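Long-range contact in aromatic amino acid beta-eliminating lyase/threonine aldolase (Exiguobacterium sibiricum, PDB 3LWS), which belongs to the beta-eliminating lyase family of pyridoxal-phosphate-dependent enzymes and carries its pyridoxal phosphate covalently bound: residues P51-V59 / I244-E252. Sequence-based numbering, arbitrary orientation.
Sequences PFEQKFADV and IVSADYYYE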
ATOM      1  N   PRO A  51      -6.880  15.973   6.912  1.00 22.47           N
ATOM      2  CA  PRO A  51      -8.247  16.400   6.621  1.00 23.74           C
ATOM      3  C   PRO A  51      -9.176  15.255   6.138  1.00 23.36           C
ATOM      4  O   PRO A  51     -10.364  15.220   6.506  1.00 23.29           O
ATOM      5  CB  PRO A  51      -8.053  17.437   5.503  1.00 23.82           C
ATOM      6  CG  PRO A  51      -6.732  17.954   5.681  1.00 24.77           C
ATOM      7  CD  PRO A  51      -5.898  16.833   6.225  1.00 22.36           C
ATOM      8  N   PHE A  52      -8.642  14.318   5.350  1.00 22.77           N
ATOM      9  CA  PHE A  52      -9.449  13.195   4.870  1.00 21.65           C
ATOM     10  C   PHE A  52      -9.890  12.325   6.035  1.00 21.65           C
ATOM     11  O   PHE A  52     -11.048  11.905   6.100  1.00 21.33           O
ATOM     12  CB  PHE A  52      -8.696  12.365   3.821  1.00 23.39           C
ATOM     13  CG  PHE A  52      -9.509  11.272   3.206  1.00 20.37           C
ATOM     14  CD1 PHE A  52      -9.554  10.002   3.789  1.00 19.21           C
ATOM     15  CD2 PHE A  52     -10.204  11.484   2.038  1.00 19.09           C
ATOM     16  CE1 PHE A  52     -10.296   8.992   3.228  1.00 21.52           C
ATOM     17  CE2 PHE A  52     -10.936  10.458   1.459  1.00 19.14           C
ATOM     18  CZ  PHE A  52     -10.985   9.205   2.056  1.00 22.35           C
ATOM     19  N   GLU A  53      -8.956  12.065   6.946  1.00 21.40           N
ATOM     20  CA  GLU A  53      -9.227  11.237   8.085  1.00 20.78           C
ATOM     21  C   GLU A  53     -10.289  11.917   8.967  1.00 22.04           C
ATOM     22  O   GLU A  53     -11.238  11.281   9.375  1.00 22.31           O
ATOM     23  CB  GLU A  53      -7.924  10.922   8.822  1.00 19.33           C
ATOM     24  CG  GLU A  53      -7.042   9.866   8.133  1.00 22.97           C
ATOM     25  CD  GLU A  53      -5.754   9.487   8.916  1.00 23.16           C
ATOM     26  OE1 GLU A  53      -5.373  10.170   9.907  1.00 20.83           O
ATOM     27  OE2 GLU A  53      -5.137   8.474   8.537  1.00 21.61           O
ATOM     28  N   GLN A  54     -10.163  13.218   9.223  1.00 22.99           N
ATOM     29  CA  GLN A  54     -11.178  13.948  10.055  1.00 23.89           C
ATOM     30  C   GLN A  54     -12.563  13.929   9.404  1.00 23.18           C
ATOM     31  O   GLN A  54     -13.579  13.677  10.065  1.00 24.70           O
ATOM     32  CB  GLN A  54     -10.732  15.399  10.261  1.00 24.85           C
ATOM     33  CG  GLN A  54      -9.413  15.517  11.030  1.00 32.54           C
ATOM     34  CD  GLN A  54      -8.807  16.936  10.990  1.00 43.31           C
ATOM     35  OE1 GLN A  54      -9.285  17.823  10.260  1.00 47.47           O
ATOM     36  NE2 GLN A  54      -7.746  17.145  11.788  1.00 36.24           N
ATOM     37  N   LYS A  55     -12.587  14.194   8.098  1.00 22.47           N
ATOM     38  CA  LYS A  55     -13.787  14.119   7.288  1.00 22.31           C
ATOM     39  C   LYS A  55     -14.559  12.830   7.515  1.00 22.32           C
ATOM     40  O   LYS A  55     -15.758  12.851   7.837  1.00 21.42           O
ATOM     41  CB  LYS A  55     -13.421  14.262   5.795  1.00 20.77           C
ATOM     42  CG  LYS A  55     -14.596  14.134   4.842  1.00 23.35           C
ATOM     43  CD  LYS A  55     -14.208  14.515   3.443  1.00 23.78           C
ATOM     44  CE  LYS A  55     -15.424  14.482   2.528  1.00 23.16           C
ATOM     45  NZ  LYS A  55     -15.138  14.894   1.131  1.00 19.48           N
ATOM     46  N   PHE A  56     -13.862  11.708   7.366  1.00 22.88           N
ATOM     47  CA  PHE A  56     -14.482  10.432   7.528  1.00 21.55           C
ATOM     48  C   PHE A  56     -14.605   9.986   8.978  1.00 22.15           C
ATOM     49  O   PHE A  56     -15.484   9.202   9.266  1.00 23.42           O
ATOM     50  CB  PHE A  56     -13.839   9.397   6.609  1.00 21.91           C
ATOM     51  CG  PHE A  56     -14.276   9.574   5.205  1.00 21.65           C
ATOM     52  CD1 PHE A  56     -15.469   9.064   4.788  1.00 23.78           C
ATOM     53  CD2 PHE A  56     -13.572  10.404   4.351  1.00 20.83           C
ATOM     54  CE1 PHE A  56     -15.916   9.289   3.505  1.00 20.79           C
ATOM     55  CE2 PHE A  56     -14.013  10.652   3.079  1.00 22.36           C
ATOM     56  CZ  PHE A  56     -15.184  10.101   2.655  1.00 21.05           C
ATOM     57  N   ALA A  57     -13.818  10.501   9.910  1.00 22.01           N
ATOM     58  CA  ALA A  57     -14.221  10.319  11.320  1.00 23.85           C
ATOM     59  C   ALA A  57     -15.635  10.924  11.512  1.00 23.83           C
ATOM     60  O   ALA A  57     -16.501  10.315  12.093  1.00 25.20           O
ATOM     61  CB  ALA A  57     -13.228  10.924  12.270  1.00 21.72           C
ATOM     62  N   ASP A  58     -15.861  12.102  10.946  1.00 27.34           N
ATOM     63  CA  ASP A  58     -17.154  12.782  11.031  1.00 26.06           C
ATOM     64  C   ASP A  58     -18.251  12.034  10.325  1.00 26.24           C
ATOM     65  O   ASP A  58     -19.339  11.911  10.862  1.00 26.32           O
ATOM     66  CB  ASP A  58     -17.079  14.175  10.398  1.00 27.21           C
ATOM     67  CG  ASP A  58     -16.364  15.181  11.258  1.00 33.56           C
ATOM     68  OD1 ASP A  58     -16.089  14.908  12.458  1.00 37.39           O
ATOM     69  OD2 ASP A  58     -16.095  16.281  10.722  1.00 41.37           O
ATOM     70  N   VAL A  59     -17.978  11.537   9.119  1.00 27.17           N
ATOM     71  CA  VAL A  59     -19.007  10.854   8.334  1.00 25.57           C
ATOM     72  C   VAL A  59     -19.477   9.607   9.058  1.00 25.74           C
ATOM     73  O   VAL A  59     -20.664   9.290   9.052  1.00 26.46           O
ATOM     74  CB  VAL A  59     -18.535  10.441   6.928  1.00 25.60           C
ATOM     75  CG1 VAL A  59     -19.533   9.477   6.303  1.00 24.36           C
ATOM     76  CG2 VAL A  59     -18.315  11.670   6.076  1.00 27.26           C
ATOM     77  N   ILE A 244      -5.702   8.709  -1.674  1.00 18.67           N
ATOM     78  CA  ILE A 244      -6.607   9.550  -0.863  1.00 19.35           C
ATOM     79  C   ILE A 244      -7.358  10.591  -1.685  1.00 18.66           C
ATOM     80  O   ILE A 244      -8.552  10.802  -1.488  1.00 19.51           O
ATOM     81  CB  ILE A 244      -5.866  10.244   0.313  1.00 18.98           C
ATOM     82  CG1 ILE A 244      -5.301   9.205   1.278  1.00 20.50           C
ATOM     83  CG2 ILE A 244      -6.795  11.132   1.131  1.00 17.45           C
ATOM     84  CD1 ILE A 244      -4.319   9.792   2.219  1.00 19.50           C
ATOM     85  N   VAL A 245      -6.665  11.234  -2.603  1.00 20.01           N
ATOM     86  CA  VAL A 245      -7.261  12.262  -3.459  1.00 19.70           C
ATOM     87  C   VAL A 245      -8.329  11.601  -4.349  1.00 21.50           C
ATOM     88  O   VAL A 245      -9.467  12.097  -4.477  1.00 20.11           O
ATOM     89  CB  VAL A 245      -6.184  12.869  -4.368  1.00 20.66           C
ATOM     90  CG1 VAL A 245      -6.810  13.711  -5.472  1.00 15.81           C
ATOM     91  CG2 VAL A 245      -5.085  13.645  -3.541  1.00 20.80           C
ATOM     92  N   SER A 246      -7.945  10.478  -4.967  1.00 19.91           N
ATOM     93  CA  SER A 246      -8.877   9.726  -5.811  1.00 18.31           C
ATOM     94  C   SER A 246     -10.067   9.230  -5.005  1.00 18.70           C
ATOM     95  O   SER A 246     -11.206   9.435  -5.427  1.00 19.13           O
ATOM     96  CB  SER A 246      -8.190   8.610  -6.586  1.00 19.27           C
ATOM     97  OG  SER A 246      -7.432   7.732  -5.756  1.00 19.48           O
ATOM     98  N   ALA A 247      -9.813   8.657  -3.815  1.00 19.02           N
ATOM     99  CA  ALA A 247     -10.869   8.186  -2.903  1.00 16.79           C
ATOM    100  C   ALA A 247     -11.894   9.257  -2.591  1.00 20.01           C
ATOM    101  O   ALA A 247     -13.110   9.052  -2.732  1.00 21.31           O
ATOM    102  CB  ALA A 247     -10.229   7.682  -1.583  1.00 15.49           C
ATOM    103  N   ASP A 248     -11.404  10.426  -2.191  1.00 20.61           N
ATOM    104  CA  ASP A 248     -12.272  11.559  -1.882  1.00 21.48           C
ATOM    105  C   ASP A 248     -13.055  12.054  -3.095  1.00 21.13           C
ATOM    106  O   ASP A 248     -14.238  12.338  -2.969  1.00 22.60           O
ATOM    107  CB  ASP A 248     -11.439  12.726  -1.320  1.00 20.93           C
ATOM    108  CG  ASP A 248     -12.211  13.573  -0.318  1.00 22.71           C
ATOM    109  OD1 ASP A 248     -13.303  13.180   0.109  1.00 23.30           O
ATOM    110  OD2 ASP A 248     -11.698  14.609   0.065  1.00 26.92           O
ATOM    111  N   TYR A 249     -12.387  12.155  -4.250  1.00 20.19           N
ATOM    112  CA  TYR A 249     -13.042  12.521  -5.510  1.00 21.14           C
ATOM    113  C   TYR A 249     -14.183  11.595  -5.882  1.00 20.35           C
ATOM    114  O   TYR A 249     -15.246  12.084  -6.288  1.00 19.03           O
ATOM    115  CB  TYR A 249     -12.056  12.535  -6.687  1.00 20.55           C
ATOM    116  CG  TYR A 249     -12.682  12.890  -8.026  1.00 20.66           C
ATOM    117  CD1 TYR A 249     -12.667  14.193  -8.503  1.00 20.73           C
ATOM    118  CD2 TYR A 249     -13.253  11.917  -8.839  1.00 22.32           C
ATOM    119  CE1 TYR A 249     -13.267  14.527  -9.723  1.00 24.65           C
ATOM    120  CE2 TYR A 249     -13.847  12.256 -10.083  1.00 23.99           C
ATOM    121  CZ  TYR A 249     -13.832  13.564 -10.499  1.00 25.57           C
ATOM    122  OH  TYR A 249     -14.382  13.898 -11.705  1.00 20.76           O
ATOM    123  N   TYR A 250     -13.966  10.267  -5.817  1.00 19.95           N
ATOM    124  CA  TYR A 250     -15.063   9.333  -6.201  1.00 20.40           C
ATOM    125  C   TYR A 250     -16.131   9.292  -5.131  1.00 18.55           C
ATOM    126  O   TYR A 250     -17.303   9.073  -5.429  1.00 21.42           O
ATOM    127  CB  TYR A 250     -14.524   7.961  -6.633  1.00 18.28           C
ATOM    128  CG  TYR A 250     -13.811   8.125  -7.953  1.00 18.95           C
ATOM    129  CD1 TYR A 250     -14.524   8.385  -9.120  1.00 20.43           C
ATOM    130  CD2 TYR A 250     -12.430   8.086  -8.040  1.00 19.09           C
ATOM    131  CE1 TYR A 250     -13.889   8.590 -10.305  1.00 17.91           C
ATOM    132  CE2 TYR A 250     -11.790   8.285  -9.232  1.00 17.88           C
ATOM    133  CZ  TYR A 250     -12.514   8.553 -10.349  1.00 18.67           C
ATOM    134  OH  TYR A 250     -11.876   8.730 -11.546  1.00 19.64           O
ATOM    135  N   TYR A 251     -15.734   9.546  -3.885  1.00 19.25           N
ATOM    136  CA  TYR A 251     -16.710   9.721  -2.817  1.00 20.80           C
ATOM    137  C   TYR A 251     -17.617  10.922  -3.127  1.00 21.48           C
ATOM    138  O   TYR A 251     -18.842  10.780  -3.159  1.00 22.29           O
ATOM    139  CB  TYR A 251     -16.052   9.866  -1.432  1.00 20.58           C
ATOM    140  CG  TYR A 251     -17.056  10.171  -0.358  1.00 20.39           C
ATOM    141  CD1 TYR A 251     -17.818   9.155   0.217  1.00 21.93           C
ATOM    142  CD2 TYR A 251     -17.304  11.488   0.043  1.00 21.05           C
ATOM    143  CE1 TYR A 251     -18.769   9.429   1.191  1.00 20.13           C
ATOM    144  CE2 TYR A 251     -18.267  11.768   1.027  1.00 19.49           C
ATOM    145  CZ  TYR A 251     -18.995  10.743   1.587  1.00 22.28           C
ATOM    146  OH  TYR A 251     -19.933  10.997   2.552  1.00 27.33           O
ATOM    147  N   GLU A 252     -17.031  12.089  -3.374  1.00 22.03           N
ATOM    148  CA  GLU A 252     -17.857  13.255  -3.659  1.00 23.06           C
ATOM    149  C   GLU A 252     -18.702  13.018  -4.905  1.00 23.06           C
ATOM    150  O   GLU A 252     -19.905  13.333  -4.889  1.00 24.12           O
ATOM    151  CB  GLU A 252     -17.010  14.533  -3.769  1.00 23.18           C
ATOM    152  CG  GLU A 252     -16.440  14.949  -2.449  1.00 23.87           C
ATOM    153  CD  GLU A 252     -17.506  15.261  -1.405  1.00 24.51           C
ATOM    154  OE1 GLU A 252     -18.570  15.808  -1.780  1.00 29.55           O
ATOM    155  OE2 GLU A 252     -17.291  14.945  -0.224  1.00 26.42           O
TER
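Residues 51-59 and 244-252, both helical, run roughly parallel, their axes 38° apart and no closer than 11.3 Å, so that long side chains bridge the gap; the backbones draw nearest at Phe52 and Ile244. There CG2 of Ile244 lies 3.4 Å from CG of Phe52. The ring of Phe52 swings out toward 244-252 because chi1 (-175°) sets CG opposite the backbone N; its edge meets CB of Asp248, 3.6 Å from CE2, and CZ reaches the methyl of Ala247. One turn further along, Phe56 lays CD2 over the rim of one face of the Phe52 ring and directs its own edge at Tyr251. This pair is T-shaped: the planes stand 79° apart, and CZ of Phe56 sits over the centre of the tyrosine ring, 3.5 Å from its CG. Val59 borders the far end of that ring, CG2 lying 3.9 Å from the OH of Tyr251. Beside the aromatic row, Lys55 stretches across fully extended, and its NZ meets two carboxylates coming from the opposite direction, OD1 of Asp248 at 2.7 Å on the syn side and OE2 of Glu252 at 2.5 Å on the anti side, somewhat out of the plane of each. The Glu252 chain bends at chi2, which helps bring its carboxylate back to the ammonium. Phe204 meets both phenylalanines edge-to-face. The contact thus packs helix 49-60, which leads into strand 64-68 at the edge of the mixed sheet, against helix 241-254, joining a buried aromatic and aliphatic layer to a more exposed salt-bridge network. Asp248 and Glu252, one helical turn apart, share a single ammonium, which probably eases the repulsion between their charges and helps keep Lys55 protonated.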